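Local atomic coordinates of pyruvate-formate lyase-activating enzyme (Bacteroides vulgatus ATCC 8482, PDB entry 3CAN), a protein that is a radical SAM-family activating enzyme, represented here by a fragment built on a parallel beta-sheet flanked by helices. Residues 49-52 and 53-57; 86-90 and 91-95. All coordinates share one frame; numbering follows the deposited sequence. Where two conformers were deposited one is given.

Contact 1 (49-52 and 53-57); sequences DEVM and RNCEL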
ATOM      1  N   ASP A  49     -19.888   8.037  -8.608  1.00 19.47           N
ATOM      2  CA  ASP A  49     -21.010   7.091  -8.545  1.00 19.29           C
ATOM      3  C   ASP A  49     -20.764   5.846  -9.402  1.00 19.05           C
ATOM      4  O   ASP A  49     -21.021   4.716  -8.954  1.00 18.76           O
ATOM      5  CB  ASP A  49     -22.308   7.766  -9.000  1.00 19.35           C
ATOM      6  CG  ASP A  49     -22.811   8.802  -8.023  1.00 21.00           C
ATOM      7  OD1 ASP A  49     -22.288   8.894  -6.895  1.00 23.25           O
ATOM      8  OD2 ASP A  49     -23.758   9.535  -8.398  1.00 21.74           O
ATOM      9  N   GLU A  50     -20.261   6.041 -10.621  1.00 18.81           N
ATOM     10  CA  GLU A  50     -19.996   4.918 -11.523  0.50 18.65           C
ATOM     11  C   GLU A  50     -18.849   4.048 -11.011  1.00 18.09           C
ATOM     12  O   GLU A  50     -18.901   2.834 -11.128  1.00 17.97           O
ATOM     13  CB  GLU A  50     -19.699   5.400 -12.946  0.50 18.90           C
ATOM     14  CG  GLU A  50     -19.580   4.279 -13.996  0.50 19.71           C
ATOM     15  CD  GLU A  50     -20.876   3.494 -14.222  0.50 21.67           C
ATOM     16  OE1 GLU A  50     -21.971   4.007 -13.903  0.50 20.94           O
ATOM     17  OE2 GLU A  50     -20.794   2.351 -14.731  0.50 24.33           O
ATOM     18  N   VAL A  51     -17.814   4.669 -10.446  1.00 17.64           N
ATOM     19  CA  VAL A  51     -16.722   3.904  -9.823  1.00 17.70           C
ATOM     20  C   VAL A  51     -17.265   3.029  -8.687  1.00 17.50           C
ATOM     21  O   VAL A  51     -16.964   1.842  -8.614  1.00 16.80           O
ATOM     22  CB  VAL A  51     -15.589   4.810  -9.302  1.00 17.77           C
ATOM     23  CG1 VAL A  51     -14.628   3.998  -8.405  1.00 18.20           C
ATOM     24  CG2 VAL A  51     -14.821   5.425 -10.487  1.00 18.28           C
HETATM   25  N   MSE A  52     -18.116   3.594  -7.834  1.00 17.84           N
HETATM   26  CA  MSE A  52     -18.724   2.810  -6.749  1.00 17.96           C
HETATM   27  C   MSE A  52     -19.550   1.616  -7.252  1.00 18.03           C
HETATM   28  O   MSE A  52     -19.587   0.573  -6.614  1.00 18.54           O
HETATM   29  CB  MSE A  52     -19.567   3.703  -5.840  1.00 17.98           C
HETATM   30  CG  MSE A  52     -18.757   4.614  -4.951  1.00 18.34           C
HETATM   31 SE   MSE A  52     -19.849   5.532  -3.619  0.80 21.13          SE
HETATM   32  CE  MSE A  52     -20.761   6.785  -4.778  1.00 19.53           C
ATOM     33  N   ARG A  53     -20.193   1.750  -8.406  1.00 17.06           N
ATOM     34  CA  ARG A  53     -20.927   0.635  -8.974  1.00 17.39           C
ATOM     35  C   ARG A  53     -20.019  -0.504  -9.450  1.00 16.89           C
ATOM     36  O   ARG A  53     -20.496  -1.624  -9.684  1.00 16.46           O
ATOM     37  CB  ARG A  53     -21.809   1.117 -10.124  1.00 17.69           C
ATOM     38  CG  ARG A  53     -23.032   1.864  -9.657  1.00 19.62           C
ATOM     39  CD  ARG A  53     -24.026   2.042 -10.789  1.00 21.74           C
ATOM     40  NE  ARG A  53     -23.711   3.220 -11.572  1.00 26.75           N
ATOM     41  CZ  ARG A  53     -24.090   4.462 -11.263  1.00 27.12           C
ATOM     42  NH1 ARG A  53     -23.727   5.465 -12.036  1.00 26.35           N
ATOM     43  NH2 ARG A  53     -24.826   4.719 -10.184  1.00 30.86           N
ATOM     44  N   ASN A  54     -18.717  -0.233  -9.563  1.00 15.26           N
ATOM     45  CA  ASN A  54     -17.785  -1.169 -10.169  1.00 15.54           C
ATOM     46  C   ASN A  54     -16.542  -1.424  -9.318  1.00 14.98           C
ATOM     47  O   ASN A  54     -15.466  -1.715  -9.836  1.00 14.17           O
ATOM     48  CB  ASN A  54     -17.407  -0.673 -11.559  1.00 15.24           C
ATOM     49  CG  ASN A  54     -18.607  -0.645 -12.505  1.00 15.81           C
ATOM     50  OD1 ASN A  54     -19.077  -1.697 -12.966  1.00 16.78           O
ATOM     51  ND2 ASN A  54     -19.118   0.553 -12.775  1.00 15.57           N
ATOM     52  N   CYS A  55     -16.699  -1.330  -8.003  1.00 14.41           N
ATOM     53  CA  CYS A  55     -15.613  -1.731  -7.113  1.00 14.48           C
ATOM     54  C   CYS A  55     -16.144  -2.079  -5.747  1.00 14.34           C
ATOM     55  O   CYS A  55     -17.346  -1.947  -5.482  1.00 14.48           O
ATOM     56  CB  CYS A  55     -14.512  -0.669  -7.051  1.00 14.81           C
ATOM     57  SG  CYS A  55     -14.928   0.819  -6.105  1.00 15.55           S
ATOM     58  N   GLU A  56     -15.246  -2.554  -4.896  1.00 14.18           N
ATOM     59  CA  GLU A  56     -15.577  -3.010  -3.558  1.00 14.74           C
ATOM     60  C   GLU A  56     -15.272  -1.988  -2.457  1.00 14.90           C
ATOM     61  O   GLU A  56     -15.845  -2.074  -1.368  1.00 15.04           O
ATOM     62  CB  GLU A  56     -14.812  -4.297  -3.257  1.00 14.87           C
ATOM     63  CG  GLU A  56     -15.425  -5.538  -3.807  1.00 15.19           C
ATOM     64  CD  GLU A  56     -15.381  -5.646  -5.312  1.00 16.94           C
ATOM     65  OE1 GLU A  56     -14.366  -5.303  -5.948  1.00 13.48           O
ATOM     66  OE2 GLU A  56     -16.374  -6.127  -5.875  1.00 17.85           O
ATOM     67  N   LEU A  57     -14.356  -1.047  -2.717  1.00 15.11           N
ATOM     68  CA  LEU A  57     -13.806  -0.173  -1.684  1.00 15.50           C
ATOM     69  C   LEU A  57     -13.216   1.075  -2.309  1.00 15.39           C
ATOM     70  O   LEU A  57     -12.525   0.983  -3.333  1.00 15.01           O
ATOM     71  CB  LEU A  57     -12.679  -0.915  -0.951  1.00 16.06           C
ATOM     72  CG  LEU A  57     -11.939  -0.198   0.158  1.00 16.51           C
ATOM     73  CD1 LEU A  57     -12.889   0.057   1.341  1.00 19.04           C
ATOM     74  CD2 LEU A  57     -10.713  -1.023   0.613  1.00 17.35           C
TER
HETATM   75  O   HOH W   1     -20.296  -2.023  -6.120  1.00 41.47           O

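Contact 2 (86-90 and 91-95); sequences RRVAE and ADFPY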
ATOM      1  N   ARG A  86     -17.521  13.173   1.635  1.00 19.08           N
ATOM      2  CA  ARG A  86     -18.924  13.268   2.027  1.00 19.49           C
ATOM      3  C   ARG A  86     -19.817  12.470   1.072  1.00 19.78           C
ATOM      4  O   ARG A  86     -20.731  11.782   1.515  1.00 18.63           O
ATOM      5  CB  ARG A  86     -19.384  14.725   2.093  1.00 19.56           C
ATOM      6  CG  ARG A  86     -20.798  14.907   2.636  1.00 19.94           C
ATOM      7  CD  ARG A  86     -21.077  16.376   2.949  1.00 20.35           C
ATOM      8  NE  ARG A  86     -20.311  16.832   4.106  1.00 19.68           N
ATOM      9  CZ  ARG A  86     -20.622  16.560   5.368  1.00 22.22           C
ATOM     10  NH1 ARG A  86     -21.710  15.854   5.674  1.00 24.93           N
ATOM     11  NH2 ARG A  86     -19.852  17.010   6.335  1.00 22.24           N
ATOM     12  N   ARG A  87     -19.536  12.544  -0.229  1.00 20.11           N
ATOM     13  CA  ARG A  87     -20.377  11.842  -1.200  1.00 20.86           C
ATOM     14  C   ARG A  87     -20.342  10.330  -1.000  1.00 20.46           C
ATOM     15  O   ARG A  87     -21.391   9.678  -1.042  1.00 20.25           O
ATOM     16  CB  ARG A  87     -20.014  12.196  -2.640  1.00 21.46           C
ATOM     17  CG  ARG A  87     -21.167  11.875  -3.590  1.00 22.74           C
ATOM     18  CD  ARG A  87     -20.878  12.255  -5.019  1.00 23.22           C
ATOM     19  NE  ARG A  87     -21.999  11.877  -5.887  1.00 24.56           N
ATOM     20  CZ  ARG A  87     -23.103  12.608  -6.070  1.00 25.72           C
ATOM     21  NH1 ARG A  87     -24.060  12.165  -6.879  1.00 23.83           N
ATOM     22  NH2 ARG A  87     -23.257  13.783  -5.464  1.00 26.56           N
ATOM     23  N   VAL A  88     -19.154   9.776  -0.779  1.00 19.89           N
ATOM     24  CA  VAL A  88     -19.020   8.350  -0.541  0.50 19.80           C
ATOM     25  C   VAL A  88     -19.733   7.940   0.752  1.00 19.42           C
ATOM     26  O   VAL A  88     -20.444   6.929   0.792  1.00 19.12           O
ATOM     27  CB  VAL A  88     -17.542   7.940  -0.525  0.50 19.79           C
ATOM     28  CG1 VAL A  88     -17.395   6.446  -0.293  0.50 19.38           C
ATOM     29  CG2 VAL A  88     -16.875   8.363  -1.854  0.50 19.11           C
ATOM     30  N   ALA A  89     -19.555   8.739   1.798  1.00 19.15           N
ATOM     31  CA  ALA A  89     -20.222   8.487   3.075  1.00 19.49           C
ATOM     32  C   ALA A  89     -21.748   8.494   2.932  1.00 19.65           C
ATOM     33  O   ALA A  89     -22.447   7.619   3.484  1.00 19.03           O
ATOM     34  CB  ALA A  89     -19.776   9.513   4.102  1.00 18.82           C
ATOM     35  N   GLU A  90     -22.267   9.478   2.189  1.00 19.41           N
ATOM     36  CA  GLU A  90     -23.722   9.603   1.983  1.00 19.87           C
ATOM     37  C   GLU A  90     -24.296   8.485   1.106  1.00 19.71           C
ATOM     38  O   GLU A  90     -25.493   8.177   1.175  1.00 19.67           O
ATOM     39  CB  GLU A  90     -24.067  10.968   1.372  1.00 20.09           C
ATOM     40  CG  GLU A  90     -23.922  12.117   2.358  1.00 21.03           C
ATOM     41  CD  GLU A  90     -24.170  13.493   1.747  1.00 22.17           C
ATOM     42  OE1 GLU A  90     -24.321  13.608   0.509  1.00 27.40           O
ATOM     43  OE2 GLU A  90     -24.202  14.469   2.518  1.00 24.70           O
ATOM     44  N   ALA A  91     -23.435   7.887   0.288  1.00 18.96           N
ATOM     45  CA  ALA A  91     -23.787   6.738  -0.541  1.00 19.11           C
ATOM     46  C   ALA A  91     -23.775   5.421   0.235  1.00 19.15           C
ATOM     47  O   ALA A  91     -24.109   4.388  -0.331  1.00 19.42           O
ATOM     48  CB  ALA A  91     -22.838   6.652  -1.727  1.00 18.74           C
ATOM     49  N   ASP A  92     -23.406   5.467   1.517  1.00 19.28           N
ATOM     50  CA  ASP A  92     -23.305   4.298   2.387  1.00 19.30           C
ATOM     51  C   ASP A  92     -22.398   3.214   1.794  1.00 18.96           C
ATOM     52  O   ASP A  92     -22.756   2.046   1.749  1.00 19.41           O
ATOM     53  CB  ASP A  92     -24.692   3.730   2.704  1.00 20.12           C
ATOM     54  CG  ASP A  92     -24.672   2.745   3.865  1.00 21.30           C
ATOM     55  OD1 ASP A  92     -23.789   2.853   4.748  1.00 23.17           O
ATOM     56  OD2 ASP A  92     -25.565   1.882   3.902  1.00 24.88           O
ATOM     57  N   PHE A  93     -21.232   3.639   1.325  1.00 18.28           N
ATOM     58  CA  PHE A  93     -20.310   2.784   0.594  1.00 17.91           C
ATOM     59  C   PHE A  93     -18.989   2.692   1.375  1.00 17.38           C
ATOM     60  O   PHE A  93     -18.551   3.688   1.949  1.00 17.04           O
ATOM     61  CB  PHE A  93     -20.090   3.355  -0.809  1.00 17.60           C
ATOM     62  CG  PHE A  93     -19.347   2.437  -1.731  1.00 17.67           C
ATOM     63  CD1 PHE A  93     -20.019   1.507  -2.505  1.00 18.04           C
ATOM     64  CD2 PHE A  93     -17.963   2.483  -1.817  1.00 17.47           C
ATOM     65  CE1 PHE A  93     -19.321   0.655  -3.343  1.00 16.95           C
ATOM     66  CE2 PHE A  93     -17.279   1.634  -2.669  1.00 16.52           C
ATOM     67  CZ  PHE A  93     -17.957   0.720  -3.416  1.00 17.10           C
ATOM     68  N   PRO A  94     -18.357   1.492   1.413  1.00 16.96           N
ATOM     69  CA  PRO A  94     -17.137   1.349   2.195  1.00 16.63           C
ATOM     70  C   PRO A  94     -15.963   2.181   1.671  1.00 15.94           C
ATOM     71  O   PRO A  94     -15.677   2.183   0.463  1.00 15.66           O
ATOM     72  CB  PRO A  94     -16.795  -0.143   2.095  1.00 16.82           C
ATOM     73  CG  PRO A  94     -17.799  -0.764   1.259  1.00 16.93           C
ATOM     74  CD  PRO A  94     -18.766   0.221   0.775  1.00 17.27           C
ATOM     75  N   TYR A  95     -15.287   2.857   2.586  1.00 14.67           N
ATOM     76  CA  TYR A  95     -14.101   3.619   2.236  1.00 14.27           C
ATOM     77  C   TYR A  95     -13.068   3.586   3.347  1.00 14.26           C
ATOM     78  O   TYR A  95     -13.409   3.433   4.539  1.00 14.53           O
ATOM     79  CB  TYR A  95     -14.467   5.067   1.865  1.00 14.07           C
ATOM     80  CG  TYR A  95     -15.025   5.923   2.999  1.00 13.66           C
ATOM     81  CD1 TYR A  95     -14.252   6.909   3.595  1.00 13.27           C
ATOM     82  CD2 TYR A  95     -16.329   5.756   3.448  1.00 14.80           C
ATOM     83  CE1 TYR A  95     -14.750   7.699   4.622  1.00 13.92           C
ATOM     84  CE2 TYR A  95     -16.842   6.551   4.479  1.00 13.35           C
ATOM     85  CZ  TYR A  95     -16.049   7.509   5.055  1.00 13.78           C
ATOM     86  OH  TYR A  95     -16.557   8.290   6.071  1.00 14.06           O
TER

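Contact 1 (49-52 and 53-57)
R53 folds back over the last turn of helix 45-53 to reach E50, one turn earlier. R53 CB lies 3.5 Å from E50 O, and CG passes beside D49 O. A bend at chi3 (-85°) then swings the guanidinium to E50; the two side chains cross at about a right angle, with the guanidinium and carboxylate planes 59° apart. R53 NE and R53 NH1 converge side-on upon a single carboxylate oxygen, E50 OE1, NE at 3.0 Å from above the carboxylate plane and NH1 at 2.9 Å nearly along the C-O axis. OE1 itself lies in the guanidinium plane, while D49 O sits over the centre of one guanidinium face. R53 NH2 merely brushes D49, 4.0 Å from D49 O. The other oxygen, E50 OE2, receives a weak bond from N54 ND2, whose stronger bond, 2.8 Å long, goes to E50 O. V51 CG1 packs on C55 SG at 3.9 Å; V51 also touches I22 of helix 18-30, and both V51 and C55 touch V37 of strand 35-38. The backbone closes with R53 N bonded to D49 O and N54 N to V51 O, and a water donates to both M52 O and C55 O. This is a helix C-terminus with an i to i+3 salt bridge and a side-chain amide on a last-turn carbonyl, leading into strand 57-61.

Contact 2 (86-90 and 91-95)
V88 CG1 is the apolar centre, lying 3.9 Å from Y95 CB and 4.1 Å from F93 CB. The methyl stands anti to the backbone N (chi1 -179°), which places CG1 against the returning chain, and it meets the Y95 ring obliquely near CG and CD2. Farther along that ring, A89 CB approaches Y95 CE2 at 4.2 Å, so two successive helix residues line one tyrosine. F93 O lies at the edge of the Y95 ring, in its plane. L58 of the neighbouring strand extends the cluster around V88 and F93.

Outward, the polar edge is mostly backbone. A91 N bonds to R87 O at 3.0 Å, D92 N reaches A89 O from above the carbonyl plane, and F93 N makes a weak 3.4 Å bond to V88 O. At the surface edge, D92 OD1 forms a salt bridge with R124, whose carbonyl oxygen also bonds Y95 OH. With D92 at positive phi (55°) and the bonds from D92 N and F93 N running back into the last turn, the chain ends helix 79-90 in a Schellman motif, turning it toward strand 95-101 in a helix-to-strand connection of the alpha/beta fold.

Contacts 1 and 2 are successive helix-to-strand turns on the same side of the chain's centre, their own centres about 11 Å apart. They lead into strands 57-61 and 95-101, which are neighbours in the parallel sheet, and they touch directly. A salt bridge of 3.1 Å joins D49 OD2 to R87 NH1, linking the two helices near their C-terminal ends. Farther along the chain, the F93 ring of contact 2 packs on contact 1, with F93 CE1 3.3 Å from M52 O and F93 CZ 3.4 Å from C55 O. M52 also touches A91, and P94 CG lies 3.5 Å from E56 O. The pair therefore joins the connections into adjacent strands, consistent with the partial TIM-barrel-type fold of the radical SAM superfamily.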